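Local coordinates for protein rubber oxygenase (PDB 5O1L) that cleaves poly(cis-1,4-isoprene), the polymer of natural rubber, by haem-dependent addition of dioxygen to its double bonds, yielding oligo-isoprenoids with keto and aldehyde ends, at residues V54-E57 with E58-P61; K80-R84 with N85-L89; M239-M242 with K243-G246; G324-S327 with R328-G332. All coordinates share one frame; numbering follows the deposited sequence.

Contact 1 of 4, residues V54-E57 with E58-P61; sequences VWDE and EADP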
loop_
_atom_site.group_PDB
_atom_site.type_symbol
_atom_site.label_atom_id
_atom_site.label_comp_id
_atom_site.label_asym_id
_atom_site.label_seq_id
_atom_site.Cartn_x
_atom_site.Cartn_y
_atom_site.Cartn_z
ATOM N N VAL A 54 10.489 -3.303 -16.646
ATOM C CA VAL A 54 11.393 -2.462 -15.880
ATOM C C VAL A 54 11.232 -2.856 -14.424
ATOM O O VAL A 54 10.121 -2.994 -13.921
ATOM C CB VAL A 54 11.113 -0.957 -16.100
ATOM C CG1 VAL A 54 12.055 -0.090 -15.309
ATOM C CG2 VAL A 54 11.124 -0.560 -17.592
ATOM N N TRP A 55 12.348 -3.031 -13.734
ATOM C CA TRP A 55 12.357 -3.419 -12.312
ATOM C C TRP A 55 13.049 -2.315 -11.551
ATOM O O TRP A 55 12.601 -1.187 -11.632
ATOM C CB TRP A 55 12.894 -4.839 -12.176
ATOM C CG TRP A 55 11.973 -5.855 -12.810
ATOM C CD1 TRP A 55 10.949 -6.504 -12.208
ATOM C CD2 TRP A 55 12.003 -6.333 -14.146
ATOM N NE1 TRP A 55 10.309 -7.332 -13.083
ATOM C CE2 TRP A 55 10.945 -7.249 -14.280
ATOM C CE3 TRP A 55 12.828 -6.061 -15.263
ATOM C CZ2 TRP A 55 10.681 -7.920 -15.487
ATOM C CZ3 TRP A 55 12.555 -6.737 -16.453
ATOM C CH2 TRP A 55 11.507 -7.637 -16.536
ATOM N N ASP A 56 14.173 -2.540 -10.882
ATOM C CA ASP A 56 14.914 -1.494 -10.170
ATOM C C ASP A 56 16.393 -1.605 -10.568
ATOM O O ASP A 56 17.161 -2.350 -9.979
ATOM C CB ASP A 56 14.706 -1.609 -8.668
ATOM C CG ASP A 56 15.231 -0.409 -7.872
ATOM O OD1 ASP A 56 16.148 0.256 -8.355
ATOM O OD2 ASP A 56 14.721 -0.172 -6.752
ATOM N N GLU A 57 16.784 -0.860 -11.592
ATOM C CA GLU A 57 18.117 -0.940 -12.160
ATOM C C GLU A 57 19.225 -0.627 -11.165
ATOM O O GLU A 57 20.280 -1.274 -11.232
ATOM C CB GLU A 57 18.245 0.058 -13.340
ATOM C CG GLU A 57 19.466 -0.170 -14.183
ATOM C CD GLU A 57 19.390 0.593 -15.503
ATOM O OE1 GLU A 57 19.899 0.077 -16.535
ATOM O OE2 GLU A 57 18.821 1.719 -15.513
ATOM N N GLU A 58 18.981 0.277 -10.233
ATOM C CA GLU A 58 19.959 0.650 -9.232
ATOM C C GLU A 58 20.016 -0.368 -8.098
ATOM O O GLU A 58 21.100 -0.739 -7.646
ATOM C CB GLU A 58 19.692 2.029 -8.618
ATOM C CG GLU A 58 19.798 3.163 -9.640
ATOM C CD GLU A 58 19.224 4.493 -9.161
ATOM O OE1 GLU A 58 18.428 4.559 -8.210
ATOM O OE2 GLU A 58 19.524 5.530 -9.766
ATOM N N ALA A 59 18.884 -0.797 -7.584
ATOM C CA ALA A 59 18.859 -1.665 -6.410
ATOM C C ALA A 59 19.110 -3.141 -6.732
ATOM O O ALA A 59 19.702 -3.871 -5.953
ATOM C CB ALA A 59 17.541 -1.564 -5.654
ATOM N N ASP A 60 18.643 -3.622 -7.856
ATOM C CA ASP A 60 18.617 -5.041 -8.112
ATOM C C ASP A 60 20.031 -5.686 -8.071
ATOM O O ASP A 60 20.195 -6.680 -7.370
ATOM C CB ASP A 60 17.839 -5.364 -9.393
ATOM C CG ASP A 60 16.315 -5.138 -9.259
ATOM O OD1 ASP A 60 15.806 -5.091 -8.138
ATOM O OD2 ASP A 60 15.663 -5.045 -10.330
ATOM N N PRO A 61 20.982 -5.114 -8.794
ATOM C CA PRO A 61 22.328 -5.744 -8.775
ATOM C C PRO A 61 23.010 -5.635 -7.418
ATOM O O PRO A 61 23.772 -6.548 -7.052
ATOM C CB PRO A 61 23.097 -4.968 -9.837
ATOM C CG PRO A 61 22.277 -3.759 -10.173
ATOM C CD PRO A 61 20.872 -4.026 -9.802
#
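Trp55 meets Asp60 where the loop of residues 54-57 turns into the helix that runs on to residue 68, a worked case of N-terminal helix capping by aspartate. Only the root of the tryptophan takes part: its CB lies 3.3 Å from Asp60 OD2, whereas the indole leads away from the helix start and gives its NE1 hydrogen to the carbonyl of Ile220. Asp56 comes next and does most of the work. Its CG stands opposite the backbone N (chi1 -169°), which swings the carboxylate over the first helical turn; there OD1 takes the N-H of Ala59 at 3.0 Å, from well above the carboxylate plane, while OD2 rests 3.3 Å from the Ala59 methyl. The backbone of Asp56 is held as well, twice by Asp60: Asp56 N donates to the carboxylate atom Asp60 OD2 (3.0 Å), and Asp56 O accepts from Asp60 N at 2.9 Å. Two like charges brought this close would probably repel, but each has a basic partner on helix 187-204: Arg195 bridges Asp56 OD2 and also Glu58 OE1, and Arg202 bridges Asp60 OD1. The same helix carries the inferred axial ligand of the haem iron, His198, whose side chain is about 7 Å from that of Asp56. Glu57 closes the walk. Its carbonyl faces Pro61, whose nitrogen has no hydrogen to offer; instead Pro61 CD sits 3.2 Å from Glu57 O.

Contact 2 of 4, residues K80-R84 with N85-L89; sequences KQWTR and NDQAL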
loop_
_atom_site.group_PDB
_atom_site.type_symbol
_atom_site.label_atom_id
_atom_site.label_comp_id
_atom_site.label_asym_id
_atom_site.label_seq_id
_atom_site.Cartn_x
_atom_site.Cartn_y
_atom_site.Cartn_z
ATOM N N LYS A 80 19.208 -2.386 11.482
ATOM C CA LYS A 80 18.327 -2.308 12.625
ATOM C C LYS A 80 18.537 -1.011 13.359
ATOM O O LYS A 80 17.623 -0.508 13.944
ATOM C CB LYS A 80 18.580 -3.484 13.601
ATOM C CG LYS A 80 17.360 -4.111 14.218
ATOM C CD LYS A 80 17.720 -5.450 14.852
ATOM C CE LYS A 80 18.585 -5.237 16.100
ATOM N NZ LYS A 80 18.461 -6.341 17.105
ATOM N N GLN A 81 19.754 -0.470 13.311
ATOM C CA GLN A 81 20.121 0.760 13.974
ATOM C C GLN A 81 19.719 2.036 13.222
ATOM O O GLN A 81 19.819 3.089 13.775
ATOM C CB GLN A 81 21.655 0.816 14.178
ATOM C CG GLN A 81 22.220 -0.348 14.997
ATOM C CD GLN A 81 23.749 -0.249 15.098
ATOM O OE1 GLN A 81 24.475 -0.546 14.135
ATOM N NE2 GLN A 81 24.254 0.117 16.268
ATOM N N TRP A 82 19.289 1.917 11.989
ATOM C CA TRP A 82 18.936 3.060 11.142
ATOM C C TRP A 82 17.418 3.225 11.164
ATOM O O TRP A 82 16.746 2.428 10.599
ATOM C CB TRP A 82 19.477 2.824 9.716
ATOM C CG TRP A 82 19.314 4.059 8.845
ATOM C CD1 TRP A 82 19.698 5.322 9.173
ATOM C CD2 TRP A 82 18.707 4.135 7.539
ATOM N NE1 TRP A 82 19.385 6.199 8.155
ATOM C CE2 TRP A 82 18.767 5.496 7.141
ATOM C CE3 TRP A 82 18.204 3.210 6.664
ATOM C CZ2 TRP A 82 18.296 5.925 5.919
ATOM C CZ3 TRP A 82 17.702 3.651 5.454
ATOM C CH2 TRP A 82 17.759 4.993 5.086
ATOM N N THR A 83 16.925 4.165 11.935
ATOM C CA THR A 83 15.496 4.237 12.260
ATOM C C THR A 83 14.865 5.584 11.990
ATOM O O THR A 83 13.658 5.613 11.948
ATOM C CB THR A 83 15.214 3.867 13.703
ATOM O OG1 THR A 83 15.785 4.866 14.553
ATOM C CG2 THR A 83 15.797 2.516 14.027
ATOM N N ARG A 84 15.605 6.629 11.743
ATOM C CA ARG A 84 14.996 7.944 11.595
ATOM C C ARG A 84 15.543 8.639 10.364
ATOM O O ARG A 84 16.674 8.431 9.910
ATOM C CB ARG A 84 15.361 8.882 12.779
ATOM C CG ARG A 84 14.795 8.721 14.164
ATOM C CD ARG A 84 15.434 9.828 15.050
ATOM N NE ARG A 84 15.254 11.194 14.526
ATOM C CZ ARG A 84 15.298 12.285 15.287
ATOM N NH1 ARG A 84 15.671 12.175 16.563
ATOM N NH2 ARG A 84 15.128 13.480 14.735
ATOM N N ASN A 85 14.693 9.470 9.745
ATOM C CA ASN A 85 14.990 10.104 8.499
ATOM C C ASN A 85 16.271 10.964 8.489
ATOM O O ASN A 85 16.907 11.033 7.493
ATOM C CB ASN A 85 13.796 11.021 8.087
ATOM C CG ASN A 85 12.568 10.256 7.643
ATOM O OD1 ASN A 85 12.584 9.092 7.296
ATOM N ND2 ASN A 85 11.457 10.999 7.610
ATOM N N ASP A 86 16.560 11.593 9.620
ATOM C CA ASP A 86 17.728 12.496 9.653
ATOM C C ASP A 86 18.983 11.767 10.131
ATOM O O ASP A 86 19.993 12.424 10.283
ATOM C CB ASP A 86 17.433 13.684 10.559
ATOM C CG ASP A 86 17.263 13.302 12.020
ATOM O OD1 ASP A 86 17.259 12.086 12.375
ATOM O OD2 ASP A 86 17.057 14.237 12.878
ATOM N N GLN A 87 18.932 10.446 10.330
ATOM C CA GLN A 87 20.090 9.760 10.910
ATOM C C GLN A 87 21.114 9.411 9.873
ATOM O O GLN A 87 20.820 8.942 8.780
ATOM C CB GLN A 87 19.592 8.512 11.543
ATOM C CG GLN A 87 20.554 7.744 12.407
ATOM C CD GLN A 87 19.898 6.472 12.897
ATOM O OE1 GLN A 87 18.603 6.290 12.905
ATOM N NE2 GLN A 87 20.799 5.534 13.310
ATOM N N ALA A 88 22.408 9.478 10.244
ATOM C CA ALA A 88 23.459 8.996 9.375
ATOM C C ALA A 88 23.370 7.464 9.227
ATOM O O ALA A 88 22.906 6.784 10.129
ATOM C CB ALA A 88 24.809 9.365 9.970
ATOM N N LEU A 89 23.795 6.945 8.089
ATOM C CA LEU A 89 23.803 5.502 7.902
ATOM C C LEU A 89 24.783 4.912 8.902
ATOM O O LEU A 89 25.793 5.512 9.214
ATOM C CB LEU A 89 24.241 5.110 6.533
ATOM C CG LEU A 89 23.292 5.450 5.410
ATOM C CD1 LEU A 89 23.968 5.136 4.074
ATOM C CD2 LEU A 89 21.988 4.650 5.534
#
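Gln87 reaches back across the loop to the residues around Trp82, and its terminal amide binds three backbone groups at once. With the chain extended and CG opposite the backbone N (chi1 -170°), the amide lies beside residues 81-84: NE2 donates to Gln81 O at 2.7 Å, within the amide plane, while OE1 receives Thr83 N at 2.9 Å, almost straight, and Arg84 N at 3.2 Å. The second of these donors approaches in the carbonyl plane; the first is tilted from it. The bend itself is a type I beta turn from Arg84 to Gln87, closed by Gln87 N on Arg84 O.

The tight side of the loop is built on the Trp82 ring. Leu89 CD2 sits over one face, 3.8 Å from the centroid of the six-membered ring, a CH-pi contact close to the ring normal. At the edge, NE1 gives its hydrogen to Gln87 O at 3.2 Å. Val189 and Val192 of helix 187-204 and Met101 of helix 95-104 pack against the same indole, and Asn85 ties the turn to the carbonyls of Ala180 and Leu182.

The solvent side is looser. Arg84 and Asp86 are exposed and form a salt bridge, NH2 to OD2 at 2.8 Å, with their flat groups 22° apart, but Arg84 was modelled in two conformers, so this pairing is probably only partial. The chemistry suggests that the loop is held largely by the neutral glutamine amide and the indole, the ion pair being probably a less certain addition at the surface.

Contact 3 of 4, residues M239-M242 with K243-G246; sequences MRKM and KQWG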
loop_
_atom_site.group_PDB
_atom_site.type_symbol
_atom_site.label_atom_id
_atom_site.label_comp_id
_atom_site.label_asym_id
_atom_site.label_seq_id
_atom_site.Cartn_x
_atom_site.Cartn_y
_atom_site.Cartn_z
ATOM N N MET A 239 -8.901 7.527 -2.044
ATOM C CA MET A 239 -9.501 8.839 -2.379
ATOM C C MET A 239 -10.874 8.635 -2.957
ATOM O O MET A 239 -11.818 9.401 -2.599
ATOM C CB MET A 239 -8.584 9.645 -3.298
ATOM C CG MET A 239 -9.115 11.004 -3.616
ATOM S SD MET A 239 -9.426 12.033 -2.141
ATOM C CE MET A 239 -7.768 12.201 -1.463
ATOM N N ARG A 240 -11.036 7.690 -3.873
ATOM C CA ARG A 240 -12.355 7.453 -4.457
ATOM C C ARG A 240 -13.371 7.124 -3.400
ATOM O O ARG A 240 -14.513 7.680 -3.399
ATOM C CB ARG A 240 -12.341 6.385 -5.520
ATOM C CG ARG A 240 -13.704 6.044 -6.106
ATOM C CD ARG A 240 -13.596 4.983 -7.213
ATOM N NE ARG A 240 -13.096 3.649 -6.803
ATOM C CZ ARG A 240 -13.780 2.661 -6.239
ATOM N NH1 ARG A 240 -15.068 2.753 -5.910
ATOM N NH2 ARG A 240 -13.145 1.537 -5.963
ATOM N N LYS A 241 -13.045 6.245 -2.515
ATOM C CA LYS A 241 -14.022 5.836 -1.491
ATOM C C LYS A 241 -14.305 6.957 -0.517
ATOM O O LYS A 241 -15.513 7.161 -0.147
ATOM C CB LYS A 241 -13.516 4.637 -0.737
ATOM C CG LYS A 241 -13.429 3.377 -1.519
ATOM C CD LYS A 241 -14.686 2.980 -2.282
ATOM C CE LYS A 241 -15.902 2.844 -1.363
ATOM N NZ LYS A 241 -17.048 2.316 -2.159
ATOM N N MET A 242 -13.334 7.752 -0.102
ATOM C CA MET A 242 -13.604 8.836 0.837
ATOM C C MET A 242 -14.599 9.790 0.199
ATOM O O MET A 242 -15.562 10.267 0.864
ATOM C CB MET A 242 -12.348 9.573 1.264
ATOM C CG MET A 242 -11.604 8.699 2.232
ATOM S SD MET A 242 -10.321 9.630 3.088
ATOM C CE MET A 242 -9.495 10.153 1.775
ATOM N N LYS A 243 -14.397 10.131 -1.065
ATOM C CA LYS A 243 -15.264 11.086 -1.740
ATOM C C LYS A 243 -16.628 10.465 -1.839
ATOM O O LYS A 243 -17.636 11.199 -1.568
ATOM C CB LYS A 243 -14.697 11.556 -3.086
ATOM C CG LYS A 243 -13.505 12.450 -2.887
ATOM C CD LYS A 243 -12.801 12.837 -4.169
ATOM C CE LYS A 243 -12.019 14.108 -4.011
ATOM N NZ LYS A 243 -11.353 14.408 -5.314
ATOM N N GLN A 244 -16.745 9.191 -2.195
ATOM C CA GLN A 244 -18.057 8.544 -2.363
ATOM C C GLN A 244 -18.832 8.580 -1.055
ATOM O O GLN A 244 -20.058 8.776 -1.048
ATOM C CB GLN A 244 -17.929 7.095 -2.815
ATOM C CG GLN A 244 -19.240 6.403 -3.155
ATOM C CD GLN A 244 -19.053 4.909 -3.429
ATOM O OE1 GLN A 244 -17.920 4.406 -3.538
ATOM N NE2 GLN A 244 -20.154 4.171 -3.465
ATOM N N TRP A 245 -18.162 8.389 0.066
ATOM C CA TRP A 245 -18.783 8.390 1.403
ATOM C C TRP A 245 -19.154 9.745 1.906
ATOM O O TRP A 245 -19.804 9.814 2.971
ATOM C CB TRP A 245 -17.821 7.738 2.417
ATOM C CG TRP A 245 -17.617 6.273 2.287
ATOM C CD1 TRP A 245 -18.310 5.410 1.527
ATOM C CD2 TRP A 245 -16.678 5.510 2.998
ATOM N NE1 TRP A 245 -17.824 4.159 1.703
ATOM C CE2 TRP A 245 -16.834 4.177 2.620
ATOM C CE3 TRP A 245 -15.687 5.818 3.929
ATOM C CZ2 TRP A 245 -16.025 3.148 3.177
ATOM C CZ3 TRP A 245 -14.903 4.815 4.465
ATOM C CH2 TRP A 245 -15.111 3.495 4.097
ATOM N N GLY A 246 -18.771 10.805 1.246
ATOM C CA GLY A 246 -19.016 12.156 1.698
ATOM C C GLY A 246 -18.081 12.661 2.727
ATOM O O GLY A 246 -18.319 13.657 3.401
HETATM O O HOH W 1 -18.962 2.187 -0.234
#
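The Trp245 indole has Lys241 O over one face, 3.3 Å above the plane and toward the rim, and a water at its edge, in plane, accepting from NE1 at 3.0 Å. On the opposite side of the ring plane lies the nearly parallel, laterally displaced ring of Tyr329, and Trp355 meets the indole edge-to-face. The setting is the C-terminal end of helix 224-244, closed by a Schellman motif in which Gly246 takes positive phi (80°) and its N donates to Lys243 O. Trp245 N still reaches Lys241 O in the helical pattern, so one carbonyl both receives this bond and faces its donor's own ring.

Lys241 does not extend outward. Twists at chi2 and chi3 (-51° and -57°) curl it alongside Gln244, and NZ lands 2.7 Å from Gln244 OE1, above the plane of that amide. The same ammonium donates to the indole-bound water and to the carbonyl of Thr330, so this buried amine is well supplied with acceptors. Gln244 is modelled in two conformers, which makes its share less certain. Further back, the aliphatic part of Lys243 passes Met239 in van der Waals contact, Met239 SD to Lys243 CE 3.8 Å.

Contact 4 of 4, residues G324-S327 with R328-G332; sequences GAFS and RYTLG
Phe326 presents one ring face to Thr330 OG1, which stands 3.5 Å above the plane and toward the rim, closest to CE2. Both belong to the last turns of helix 320-331. The threonine hydroxyl is held there because OG1 lies next to the backbone N (chi1 -65°) and donates back to Phe326 O at 2.9 Å. That carbonyl also takes Thr330 N at 2.9 Å; the two donors arrive from opposite faces of its plane, so one oxygen is doubly gripped by a single residue and a buried hydroxyl is satisfied within the helix.

Tyr329 approaches the CE1 side of the same ring. The two rings meet at an oblique 47°, with Phe326 CE1 and Tyr329 CD2 4.1 Å apart, while Leu378 and Leu382 of helix 373-393 pack against the phenylalanine. Arg328 leaves this aromatic group: its CG passes 3.2 Å from Gly324 O, and the guanidinium forms salt bridges with Asp337 and Glu348, tying the helix to its successors. Gly332, with positive phi, ends the helix and serves as N-cap position for helix 333-339. Just before it, Leu331 N donates to Ser327 O at 2.8 Å, while Leu331 CB leans on the same oxygen at 3.4 Å.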
loop_
_atom_site.group_PDB
_atom_site.type_symbol
_atom_site.label_atom_id
_atom_site.label_comp_id
_atom_site.label_asym_id
_atom_site.label_seq_id
_atom_site.Cartn_x
_atom_site.Cartn_y
_atom_site.Cartn_z
ATOM N N GLY A 324 -17.210 -8.696 7.048
ATOM C CA GLY A 324 -17.697 -9.053 5.784
ATOM C C GLY A 324 -18.598 -8.003 5.197
ATOM O O GLY A 324 -18.487 -7.677 4.017
ATOM N N ALA A 325 -19.530 -7.528 6.008
ATOM C CA ALA A 325 -20.497 -6.592 5.520
ATOM C C ALA A 325 -19.827 -5.269 5.163
ATOM O O ALA A 325 -20.115 -4.744 4.142
ATOM C CB ALA A 325 -21.603 -6.382 6.552
ATOM N N PHE A 326 -18.990 -4.769 6.049
ATOM C CA PHE A 326 -18.327 -3.502 5.776
ATOM C C PHE A 326 -17.349 -3.624 4.613
ATOM O O PHE A 326 -17.249 -2.705 3.773
ATOM C CB PHE A 326 -17.646 -2.948 7.026
ATOM C CG PHE A 326 -17.195 -1.515 6.842
ATOM C CD1 PHE A 326 -18.147 -0.531 6.815
ATOM C CD2 PHE A 326 -15.896 -1.225 6.668
ATOM C CE1 PHE A 326 -17.809 0.779 6.648
ATOM C CE2 PHE A 326 -15.537 0.137 6.406
ATOM C CZ PHE A 326 -16.489 1.039 6.376
ATOM N N SER A 327 -16.680 -4.773 4.501
ATOM C CA SER A 327 -15.738 -4.930 3.394
ATOM C C SER A 327 -16.472 -5.070 2.035
ATOM O O SER A 327 -16.036 -4.571 0.997
ATOM C CB SER A 327 -14.853 -6.106 3.634
ATOM O OG SER A 327 -14.120 -5.892 4.813
ATOM N N ARG A 328 -17.616 -5.728 1.988
ATOM C CA ARG A 328 -18.398 -5.816 0.811
ATOM C C ARG A 328 -18.946 -4.475 0.441
ATOM O O ARG A 328 -18.988 -4.125 -0.733
ATOM C CB ARG A 328 -19.562 -6.837 0.979
ATOM C CG ARG A 328 -19.044 -8.249 0.965
ATOM C CD ARG A 328 -20.152 -9.273 1.172
ATOM N NE ARG A 328 -21.030 -9.204 0.070
ATOM C CZ ARG A 328 -20.835 -9.769 -1.133
ATOM N NH1 ARG A 328 -19.900 -10.644 -1.346
ATOM N NH2 ARG A 328 -21.661 -9.460 -2.113
ATOM N N TYR A 329 -19.363 -3.675 1.407
ATOM C CA TYR A 329 -19.848 -2.324 1.131
ATOM C C TYR A 329 -18.709 -1.484 0.518
ATOM O O TYR A 329 -18.980 -0.681 -0.384
ATOM C CB TYR A 329 -20.287 -1.741 2.459
ATOM C CG TYR A 329 -20.589 -0.262 2.407
ATOM C CD1 TYR A 329 -21.635 0.211 1.694
ATOM C CD2 TYR A 329 -19.820 0.635 3.130
ATOM C CE1 TYR A 329 -21.873 1.569 1.633
ATOM C CE2 TYR A 329 -20.079 1.965 3.143
ATOM C CZ TYR A 329 -21.094 2.429 2.428
ATOM O OH TYR A 329 -21.330 3.808 2.414
ATOM N N THR A 330 -17.533 -1.649 1.056
ATOM C CA THR A 330 -16.361 -0.851 0.655
ATOM C C THR A 330 -15.886 -1.279 -0.709
ATOM O O THR A 330 -15.643 -0.415 -1.613
ATOM C CB THR A 330 -15.292 -1.005 1.668
ATOM O OG1 THR A 330 -15.734 -0.437 2.916
ATOM C CG2 THR A 330 -14.075 -0.272 1.230
ATOM N N LEU A 331 -15.761 -2.577 -0.949
ATOM C CA LEU A 331 -15.216 -3.078 -2.214
ATOM C C LEU A 331 -16.244 -3.222 -3.326
ATOM O O LEU A 331 -15.849 -3.368 -4.515
ATOM C CB LEU A 331 -14.509 -4.394 -1.996
ATOM C CG LEU A 331 -13.273 -4.201 -1.115
ATOM C CD1 LEU A 331 -12.811 -5.502 -0.532
ATOM C CD2 LEU A 331 -12.157 -3.512 -1.894
ATOM N N GLY A 332 -17.492 -3.288 -2.943
ATOM C CA GLY A 332 -18.576 -3.617 -3.897
ATOM C C GLY A 332 -18.769 -5.095 -3.955
ATOM O O GLY A 332 -17.881 -5.907 -3.669
#

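Along this all-helical chain the four contacts come in series, each closed before the next opens, and they fall into two groups on opposite sides of its centre. Contact 1, at the start of helix 59-68, and contact 2, in the loop between helices 72-79 and 95-104, have centres about 23 Å apart and do not touch, yet both pack against helices 95-104 and 187-204. Contacts 3 and 4 lie about 35 to 39 Å from them, centre to centre, but only about 14 Å from each other. There the ends of helices 224-244 and 320-331 touch directly, both within the catalytic domain. Local caps and turns thus shape separate parts of one haem-binding fold.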